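Local coordinates for hypothetical protein PG_1108 (Porphyromonas gingivalis, PDB 2H5N) that is of unknown function but binds a magnesium ion and has a TerB-like helical fold, possibly akin to the N-terminal domain of the co-chaperone DjlA, at residues A[19-24]-A[88-93]. Numbering follows the deposited sequence.
Sequences TAIIKM and ASYLGV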
loop_
_atom_site.group_PDB
_atom_site.type_symbol
_atom_site.label_atom_id
_atom_site.label_comp_id
_atom_site.label_asym_id
_atom_site.label_seq_id
_atom_site.Cartn_x
_atom_site.Cartn_y
_atom_site.Cartn_z
ATOM N N THR A 19 1.931 19.421 1.554
ATOM C CA THR A 19 2.174 18.142 0.906
ATOM C C THR A 19 2.825 17.173 1.916
ATOM O O THR A 19 2.488 15.985 1.967
ATOM C CB THR A 19 3.093 18.366 -0.335
ATOM O OG1 THR A 19 2.463 19.321 -1.225
ATOM C CG2 THR A 19 3.309 17.088 -1.077
ATOM N N ALA A 20 3.772 17.685 2.698
ATOM C CA ALA A 20 4.453 16.893 3.734
ATOM C C ALA A 20 3.520 16.366 4.816
ATOM O O ALA A 20 3.633 15.197 5.239
ATOM C CB ALA A 20 5.606 17.710 4.362
ATOM N N ILE A 21 2.629 17.244 5.296
ATOM C CA ILE A 21 1.621 16.876 6.283
ATOM C C ILE A 21 0.754 15.713 5.798
ATOM O O ILE A 21 0.621 14.678 6.478
ATOM C CB ILE A 21 0.734 18.105 6.660
ATOM C CG1 ILE A 21 1.602 19.132 7.442
ATOM C CG2 ILE A 21 -0.553 17.665 7.454
ATOM C CD1 ILE A 21 0.963 20.491 7.615
ATOM N N ILE A 22 0.212 15.863 4.604
ATOM C CA ILE A 22 -0.635 14.829 4.032
ATOM C C ILE A 22 0.119 13.499 3.722
ATOM O O ILE A 22 -0.441 12.428 3.925
ATOM C CB ILE A 22 -1.567 15.380 2.874
ATOM C CG1 ILE A 22 -2.754 14.450 2.693
ATOM C CG2 ILE A 22 -0.858 15.518 1.532
ATOM C CD1 ILE A 22 -3.735 14.452 3.877
ATOM N N LYS A 23 1.394 13.580 3.331
ATOM C CA LYS A 23 2.273 12.403 3.149
ATOM C C LYS A 23 2.529 11.656 4.493
ATOM O O LYS A 23 2.566 10.415 4.550
ATOM C CB LYS A 23 3.601 12.866 2.504
ATOM C CG LYS A 23 4.659 11.801 2.134
ATOM C CD LYS A 23 4.110 10.817 1.082
ATOM C CE LYS A 23 5.188 10.075 0.278
ATOM N NZ LYS A 23 4.793 9.830 -1.185
ATOM N N MET A 24 2.663 12.408 5.574
ATOM C CA MET A 24 2.809 11.786 6.897
ATOM C C MET A 24 1.538 11.042 7.311
ATOM O O MET A 24 1.604 9.929 7.821
ATOM C CB MET A 24 3.281 12.806 7.953
ATOM C CG MET A 24 4.744 13.340 7.689
ATOM S SD MET A 24 6.029 12.051 7.820
ATOM C CE MET A 24 6.088 11.474 6.104
ATOM N N ALA A 88 0.991 17.317 15.033
ATOM C CA ALA A 88 0.783 16.155 15.930
ATOM C C ALA A 88 -0.693 15.965 16.323
ATOM O O ALA A 88 -1.176 14.835 16.456
ATOM C CB ALA A 88 1.657 16.257 17.201
ATOM N N SER A 89 -1.409 17.067 16.527
ATOM C CA SER A 89 -2.805 16.974 16.975
ATOM C C SER A 89 -3.617 16.358 15.869
ATOM O O SER A 89 -4.428 15.479 16.113
ATOM C CB SER A 89 -3.373 18.338 17.435
ATOM O OG SER A 89 -2.510 18.905 18.407
ATOM N N TYR A 90 -3.339 16.802 14.653
ATOM C CA TYR A 90 -3.971 16.323 13.427
ATOM C C TYR A 90 -3.750 14.823 13.227
ATOM O O TYR A 90 -4.682 14.067 12.965
ATOM C CB TYR A 90 -3.393 17.103 12.235
ATOM C CG TYR A 90 -3.756 16.536 10.876
ATOM C CD1 TYR A 90 -5.090 16.487 10.460
ATOM C CD2 TYR A 90 -2.764 16.043 9.996
ATOM C CE1 TYR A 90 -5.428 15.979 9.235
ATOM C CE2 TYR A 90 -3.107 15.545 8.737
ATOM C CZ TYR A 90 -4.444 15.516 8.361
ATOM O OH TYR A 90 -4.842 15.022 7.124
ATOM N N LEU A 91 -2.505 14.382 13.401
ATOM C CA LEU A 91 -2.197 12.993 13.206
ATOM C C LEU A 91 -2.918 12.161 14.261
ATOM O O LEU A 91 -3.404 11.091 13.963
ATOM C CB LEU A 91 -0.692 12.755 13.161
ATOM C CG LEU A 91 0.027 13.285 11.901
ATOM C CD1 LEU A 91 1.510 13.248 12.128
ATOM C CD2 LEU A 91 -0.356 12.509 10.601
ATOM N N GLY A 92 -3.062 12.718 15.462
ATOM C CA GLY A 92 -3.659 12.042 16.564
ATOM C C GLY A 92 -5.150 11.854 16.470
ATOM O O GLY A 92 -5.674 10.844 16.965
ATOM N N VAL A 93 -5.838 12.807 15.846
ATOM C CA VAL A 93 -7.275 12.690 15.682
ATOM C C VAL A 93 -7.694 11.816 14.509
ATOM O O VAL A 93 -8.828 11.332 14.507
ATOM C CB VAL A 93 -7.993 14.066 15.571
ATOM C CG1 VAL A 93 -7.565 15.000 16.714
ATOM C CG2 VAL A 93 -7.757 14.679 14.226
#
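The Tyr-90 ring, the flat group of this contact, meets Ile-21 obliquely: the methyl CG2 of Ile-21 comes against the CD2–CE2 bond of the ring, 3.6 Å from Tyr-90 CE2. Phe-50 packs edge-to-face with the same ring and also touches Ile-21. The contact belongs to the all-helical TerB-like fold, near the centre of the chain, where segments 19-24 of helix 15-30 and 88-93 of helix 81-94 run in the same general direction, inclined by 32°. Their local axes stay 10.9 Å apart, a gap bridged by side chains rather than by backbone against backbone. Tyr-90 starts out toward segment 19-24, and with CG anti to the backbone N (chi1 169°) its ring reaches Ile-21 and Ile-22. Its buried hydroxyl is hydrogen-bonded to Met-43 O, which ties the far end of the ring to helix 37-47. Ile-22 starts out pointing away, but its CD1 swings back to 3.5 Å from Tyr-90 OH, an apolar touch. The next residue, Leu-91, faces the backbone of Met-24, whose own side chain leads off to helices 69-77 and 103-116 and to Leu-115 of the second subunit. Leu-91 also touches Trp-109 and Ile-112, and its CD2 sits 4.1 Å from Met-24 C.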